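Local coordinates for protein sarcosine oxidase (Pyrococcus horikoshii, PDB 1Y56) that forms the beta subunit of a flavin-containing L-proline dehydrogenase complex and probably oxidises L-proline at its bound FAD, at residues V61-R66 with K358-W363; G319-L324 with Y364-F369. All coordinates share one frame; numbering follows the deposited sequence.

Overall arrangement
From the N terminus, the first segment met, 61-66 of contact 1, lies on helix 58-78, and much later come the corner and short strand at 319-324 of contact 2. After helix 337-354 the chain returns as a loop whose 358-363 meets 61-66, closing contact 1 over 291 intervening residues. The next residues, 364-369, fold back on 319-324 and close contact 2 over 39. The segments therefore alternate, and the two closures cross. Their centres lie about 17 Å apart, yet they touch where Val63 CG2 meets Tyr364 OH at 3.6 Å. One C-terminal loop thus ties helix 58-78 to the edge of the sheet that contains strand 327-331.

Contact 1 (V61-R66 with K358-W363); sequences VRVMKR and KLPVEW
Pro360 sets its CD corner over one face of the Arg62 guanidinium, in an interface that has no hydrogen bond across it. Pro360 CD is offset toward the rim of that face, 3.7 Å from Arg62 NH2. Arg62 CG is anti to the carbonyl carbon (chi1 -41°); the chain bends again at chi2 and chi3, and the guanidinium ends beside Pro360. The charge is matched within its own helix, where NH1 forms a salt bridge with Glu58. An alanine at Arg62 would probably leave Pro360 CD without the guanidinium over it and the Glu58 carboxylate without its mate. Pro360 is the centre of an inverse gamma turn, closed by a weak bond from Val361 N to Leu359 O, in the loop that leads from helix 337-354 across helix 58-78. Leu359 spreads its two methyls over the latter helix: CD1 lies 3.6 Å from the backbone Arg62 O, whereas CD2 packs 3.8 Å from Arg66 CG, the two side chains crossing at about a right angle. Val63 CG2 approaches Leu359 CG at 4.2 Å, and Met347 of helix 337-354 touches both residues. The guanidinium of Arg66 pairs beyond the contact with Glu346 and Glu69.

Contact 2 (G319-L324 with Y364-F369); sequences GRIEEL and YDPYRF
Tyr367 OH carries two hydrogen bonds to the segment 319-324, one received and one given. It accepts from the backbone Glu322 N at 2.8 Å, with an almost straight N-H...O angle of 176°, and donates to Glu323 OE1 at 2.6 Å. Tyrosine and glutamate meet tip to tip: OE1 lies in the ring plane at its edge, while the hydroxyl comes from above the carboxylate plane, the two planes being 66° apart. Tyr367 CG is anti to its own carbonyl carbon (chi1 -65°), and further out CE2 passes 3.6 Å from Arg320 O. The backbone N of Tyr367 is bonded as well, to Asp365 OD2 at 3.0 Å. Beside these bonds, Ile321 and Pro366 supply apolar packing, Ile321 CD1 lying 3.7 Å from Pro366 CB. The proline ring also rests on backbone, with Pro366 CG 3.6 Å from Gly319 N. Ile329 of strand 327-331 touches Pro366 as well. The bond between Tyr367 N and the Asp365 carboxylate makes an Asx turn, and the loop bearing it packs against the antiparallel strands 320-321 and 327-331, at the edge of the Rossmann-type FAD-binding sheet.

Contact 1 (V61-R66 with K358-W363)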
loop_
_atom_site.group_PDB
_atom_site.type_symbol
_atom_site.label_atom_id
_atom_site.label_comp_id
_atom_site.label_asym_id
_atom_site.label_seq_id
_atom_site.Cartn_x
_atom_site.Cartn_y
_atom_site.Cartn_z
ATOM N N VAL B 61 20.139 -29.820 53.720
ATOM C CA VAL B 61 20.331 -31.257 53.754
ATOM C C VAL B 61 19.119 -31.941 54.377
ATOM O O VAL B 61 18.667 -32.982 53.874
ATOM C CB VAL B 61 21.633 -31.631 54.480
ATOM C CG1 VAL B 61 21.632 -33.093 54.906
ATOM C CG2 VAL B 61 22.839 -31.316 53.595
ATOM N N ARG B 62 18.580 -31.352 55.446
ATOM C CA ARG B 62 17.385 -31.899 56.094
ATOM C C ARG B 62 16.174 -31.776 55.175
ATOM O O ARG B 62 15.423 -32.736 54.998
ATOM C CB ARG B 62 17.097 -31.232 57.446
ATOM C CG ARG B 62 18.312 -30.949 58.319
ATOM C CD ARG B 62 18.117 -31.418 59.748
ATOM N NE ARG B 62 16.752 -31.233 60.229
ATOM C CZ ARG B 62 16.372 -30.275 61.069
ATOM N NH1 ARG B 62 17.253 -29.395 61.532
ATOM N NH2 ARG B 62 15.099 -30.189 61.438
ATOM N N VAL B 63 15.996 -30.597 54.585
ATOM C CA VAL B 63 14.915 -30.359 53.642
ATOM C C VAL B 63 14.957 -31.339 52.449
ATOM O O VAL B 63 13.937 -31.913 52.072
ATOM C CB VAL B 63 14.921 -28.896 53.159
ATOM C CG1 VAL B 63 13.916 -28.677 52.042
ATOM C CG2 VAL B 63 14.633 -27.963 54.315
ATOM N N MET B 64 16.137 -31.539 51.873
ATOM C CA MET B 64 16.277 -32.455 50.748
ATOM C C MET B 64 16.137 -33.936 51.123
ATOM O O MET B 64 15.591 -34.731 50.344
ATOM C CB MET B 64 17.573 -32.190 49.976
ATOM C CG MET B 64 17.470 -30.971 49.064
ATOM S SD MET B 64 15.874 -30.831 48.190
ATOM C CE MET B 64 15.920 -32.323 47.181
ATOM N N LYS B 65 16.622 -34.302 52.311
ATOM C CA LYS B 65 16.381 -35.632 52.847
ATOM C C LYS B 65 14.873 -35.850 52.902
ATOM O O LYS B 65 14.349 -36.840 52.387
ATOM C CB LYS B 65 16.980 -35.788 54.246
ATOM C CG LYS B 65 17.025 -37.238 54.726
ATOM C CD LYS B 65 16.652 -37.400 56.205
ATOM C CE LYS B 65 17.438 -38.554 56.871
ATOM N NZ LYS B 65 17.399 -39.889 56.181
ATOM N N ARG B 66 14.170 -34.906 53.507
ATOM C CA ARG B 66 12.737 -35.011 53.569
ATOM C C ARG B 66 12.156 -35.038 52.160
ATOM O O ARG B 66 11.333 -35.895 51.834
ATOM C CB ARG B 66 12.163 -33.853 54.370
ATOM C CG ARG B 66 10.666 -33.865 54.452
ATOM C CD ARG B 66 10.213 -35.108 55.116
ATOM N NE ARG B 66 8.767 -35.180 55.095
ATOM C CZ ARG B 66 8.081 -36.311 55.008
ATOM N NH1 ARG B 66 8.718 -37.475 54.926
ATOM N NH2 ARG B 66 6.762 -36.270 54.992
ATOM N N LYS B 358 7.857 -28.473 60.840
ATOM C CA LYS B 358 8.790 -29.506 61.290
ATOM C C LYS B 358 10.235 -29.150 60.864
ATOM O O LYS B 358 11.106 -28.966 61.722
ATOM C CB LYS B 358 8.334 -30.878 60.758
ATOM C CG LYS B 358 8.538 -32.061 61.710
ATOM C CD LYS B 358 9.815 -32.862 61.373
ATOM C CE LYS B 358 9.798 -34.289 61.973
ATOM N NZ LYS B 358 8.573 -35.069 61.568
ATOM N N LEU B 359 10.453 -29.007 59.545
ATOM C CA LEU B 359 11.751 -28.619 58.961
ATOM C C LEU B 359 12.200 -27.191 59.343
ATOM O O LEU B 359 11.383 -26.374 59.773
ATOM C CB LEU B 359 11.703 -28.735 57.431
ATOM C CG LEU B 359 11.752 -29.992 56.535
ATOM C CD1 LEU B 359 12.958 -30.928 56.812
ATOM C CD2 LEU B 359 10.426 -30.750 56.555
ATOM N N PRO B 360 13.505 -26.889 59.178
ATOM C CA PRO B 360 14.095 -25.581 59.479
ATOM C C PRO B 360 13.828 -24.503 58.410
ATOM O O PRO B 360 14.764 -24.014 57.770
ATOM C CB PRO B 360 15.591 -25.896 59.540
ATOM C CG PRO B 360 15.760 -26.984 58.585
ATOM C CD PRO B 360 14.530 -27.833 58.695
ATOM N N VAL B 361 12.561 -24.124 58.247
ATOM C CA VAL B 361 12.144 -23.148 57.236
ATOM C C VAL B 361 12.784 -21.776 57.433
ATOM O O VAL B 361 12.922 -21.020 56.471
ATOM C CB VAL B 361 10.582 -23.037 57.148
ATOM C CG1 VAL B 361 10.008 -22.304 58.340
ATOM C CG2 VAL B 361 10.137 -22.371 55.860
ATOM N N GLU B 362 13.203 -21.463 58.658
ATOM C CA GLU B 362 13.748 -20.129 58.955
ATOM C C GLU B 362 15.084 -19.808 58.259
ATOM O O GLU B 362 15.450 -18.643 58.129
ATOM C CB GLU B 362 13.786 -19.832 60.471
ATOM C CG GLU B 362 14.643 -20.777 61.322
ATOM C CD GLU B 362 14.008 -22.165 61.528
ATOM O OE1 GLU B 362 14.772 -23.108 61.857
ATOM O OE2 GLU B 362 12.764 -22.317 61.359
ATOM N N TRP B 363 15.781 -20.834 57.781
ATOM C CA TRP B 363 16.987 -20.643 56.956
ATOM C C TRP B 363 16.676 -19.803 55.719
ATOM O O TRP B 363 17.516 -19.028 55.257
ATOM C CB TRP B 363 17.552 -21.999 56.537
ATOM C CG TRP B 363 18.876 -21.952 55.834
ATOM C CD1 TRP B 363 19.101 -22.142 54.497
ATOM C CD2 TRP B 363 20.168 -21.734 56.427
ATOM N NE1 TRP B 363 20.449 -22.050 54.220
ATOM C CE2 TRP B 363 21.125 -21.797 55.384
ATOM C CE3 TRP B 363 20.611 -21.485 57.732
ATOM C CZ2 TRP B 363 22.493 -21.614 55.610
ATOM C CZ3 TRP B 363 21.973 -21.306 57.953
ATOM C CH2 TRP B 363 22.894 -21.367 56.898
#

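Contact 2 (G319-L324 with Y364-F369)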
loop_
_atom_site.group_PDB
_atom_site.type_symbol
_atom_site.label_atom_id
_atom_site.label_comp_id
_atom_site.label_asym_id
_atom_site.label_seq_id
_atom_site.Cartn_x
_atom_site.Cartn_y
_atom_site.Cartn_z
ATOM N N GLY B 319 8.641 -17.773 53.301
ATOM C CA GLY B 319 8.114 -17.328 54.585
ATOM C C GLY B 319 6.870 -16.460 54.516
ATOM O O GLY B 319 6.380 -16.131 53.428
ATOM N N ARG B 320 6.348 -16.117 55.693
ATOM C CA ARG B 320 5.254 -15.158 55.817
ATOM C C ARG B 320 5.813 -13.742 55.755
ATOM O O ARG B 320 6.813 -13.429 56.412
ATOM C CB ARG B 320 4.499 -15.361 57.137
ATOM C CG ARG B 320 3.514 -14.249 57.479
ATOM C CD ARG B 320 2.160 -14.369 56.749
ATOM N NE ARG B 320 1.424 -13.102 56.746
ATOM C CZ ARG B 320 0.808 -12.576 57.805
ATOM N NH1 ARG B 320 0.177 -11.412 57.712
ATOM N NH2 ARG B 320 0.826 -13.203 58.971
ATOM N N ILE B 321 5.180 -12.899 54.953
ATOM C CA ILE B 321 5.445 -11.480 55.003
ATOM C C ILE B 321 4.394 -10.891 55.926
ATOM O O ILE B 321 3.185 -11.014 55.686
ATOM C CB ILE B 321 5.395 -10.843 53.615
ATOM C CG1 ILE B 321 6.413 -11.524 52.683
ATOM C CG2 ILE B 321 5.582 -9.320 53.710
ATOM C CD1 ILE B 321 7.868 -11.419 53.119
ATOM N N GLU B 322 4.876 -10.257 56.989
ATOM C CA GLU B 322 4.042 -9.899 58.135
ATOM C C GLU B 322 3.206 -8.627 57.934
ATOM O O GLU B 322 2.085 -8.517 58.455
ATOM C CB GLU B 322 4.922 -9.769 59.381
ATOM C CG GLU B 322 4.267 -10.268 60.657
ATOM C CD GLU B 322 4.238 -11.796 60.764
ATOM O OE1 GLU B 322 5.266 -12.440 60.448
ATOM O OE2 GLU B 322 3.191 -12.349 61.180
ATOM N N GLU B 323 3.754 -7.680 57.176
ATOM C CA GLU B 323 3.136 -6.362 57.007
ATOM C C GLU B 323 2.015 -6.345 55.969
ATOM O O GLU B 323 1.245 -5.382 55.894
ATOM C CB GLU B 323 4.185 -5.274 56.728
ATOM C CG GLU B 323 5.445 -5.763 56.032
ATOM C CD GLU B 323 6.419 -6.510 56.961
ATOM O OE1 GLU B 323 7.444 -7.012 56.462
ATOM O OE2 GLU B 323 6.174 -6.605 58.181
ATOM N N LEU B 324 1.928 -7.402 55.170
ATOM C CA LEU B 324 0.727 -7.625 54.385
ATOM C C LEU B 324 0.027 -8.833 54.958
ATOM O O LEU B 324 0.644 -9.885 55.155
ATOM C CB LEU B 324 1.024 -7.814 52.897
ATOM C CG LEU B 324 -0.206 -7.958 51.986
ATOM C CD1 LEU B 324 -1.223 -6.838 52.187
ATOM C CD2 LEU B 324 0.200 -8.026 50.527
ATOM N N TYR B 364 15.451 -19.962 55.209
ATOM C CA TYR B 364 14.978 -19.305 53.987
ATOM C C TYR B 364 14.185 -18.037 54.298
ATOM O O TYR B 364 13.304 -17.641 53.531
ATOM C CB TYR B 364 14.133 -20.279 53.144
ATOM C CG TYR B 364 14.763 -21.650 53.010
ATOM C CD1 TYR B 364 14.238 -22.758 53.681
ATOM C CD2 TYR B 364 15.910 -21.833 52.240
ATOM C CE1 TYR B 364 14.833 -24.019 53.564
ATOM C CE2 TYR B 364 16.515 -23.085 52.122
ATOM C CZ TYR B 364 15.975 -24.168 52.781
ATOM O OH TYR B 364 16.594 -25.391 52.651
ATOM N N ASP B 365 14.516 -17.403 55.424
ATOM C CA ASP B 365 13.846 -16.192 55.888
ATOM C C ASP B 365 13.873 -15.079 54.836
ATOM O O ASP B 365 14.947 -14.614 54.432
ATOM C CB ASP B 365 14.479 -15.707 57.197
ATOM C CG ASP B 365 13.676 -14.603 57.883
ATOM O OD1 ASP B 365 14.126 -14.150 58.950
ATOM O OD2 ASP B 365 12.609 -14.180 57.385
ATOM N N PRO B 366 12.678 -14.669 54.373
ATOM C CA PRO B 366 12.461 -13.521 53.499
ATOM C C PRO B 366 13.124 -12.247 54.004
ATOM O O PRO B 366 13.520 -11.401 53.205
ATOM C CB PRO B 366 10.950 -13.343 53.548
ATOM C CG PRO B 366 10.431 -14.702 53.765
ATOM C CD PRO B 366 11.417 -15.372 54.667
ATOM N N TYR B 367 13.240 -12.114 55.319
ATOM C CA TYR B 367 13.800 -10.906 55.904
ATOM C C TYR B 367 15.329 -10.897 56.003
ATOM O O TYR B 367 15.929 -9.872 56.345
ATOM C CB TYR B 367 13.163 -10.631 57.268
ATOM C CG TYR B 367 11.688 -10.329 57.173
ATOM C CD1 TYR B 367 11.231 -9.061 56.791
ATOM C CD2 TYR B 367 10.746 -11.308 57.457
ATOM C CE1 TYR B 367 9.868 -8.780 56.700
ATOM C CE2 TYR B 367 9.385 -11.036 57.375
ATOM C CZ TYR B 367 8.948 -9.775 56.995
ATOM O OH TYR B 367 7.588 -9.532 56.908
ATOM N N ARG B 368 15.968 -12.012 55.681
ATOM C CA ARG B 368 17.404 -12.105 55.909
ATOM C C ARG B 368 18.213 -11.047 55.173
ATOM O O ARG B 368 19.266 -10.642 55.647
ATOM C CB ARG B 368 17.943 -13.518 55.621
ATOM C CG ARG B 368 18.023 -13.937 54.166
ATOM C CD ARG B 368 18.506 -15.376 54.079
ATOM N NE ARG B 368 18.533 -15.910 52.717
ATOM C CZ ARG B 368 17.474 -16.395 52.069
ATOM N NH1 ARG B 368 16.273 -16.399 52.636
ATOM N NH2 ARG B 368 17.614 -16.868 50.843
ATOM N N PHE B 369 17.708 -10.593 54.028
ATOM C CA PHE B 369 18.508 -9.780 53.109
ATOM C C PHE B 369 18.634 -8.340 53.568
ATOM O O PHE B 369 19.729 -7.772 53.526
ATOM C CB PHE B 369 17.947 -9.835 51.688
ATOM C CG PHE B 369 17.775 -11.222 51.157
ATOM C CD1 PHE B 369 18.878 -11.984 50.804
ATOM C CD2 PHE B 369 16.505 -11.766 51.008
ATOM C CE1 PHE B 369 18.724 -13.271 50.316
ATOM C CE2 PHE B 369 16.335 -13.057 50.517
ATOM C CZ PHE B 369 17.446 -13.809 50.165
#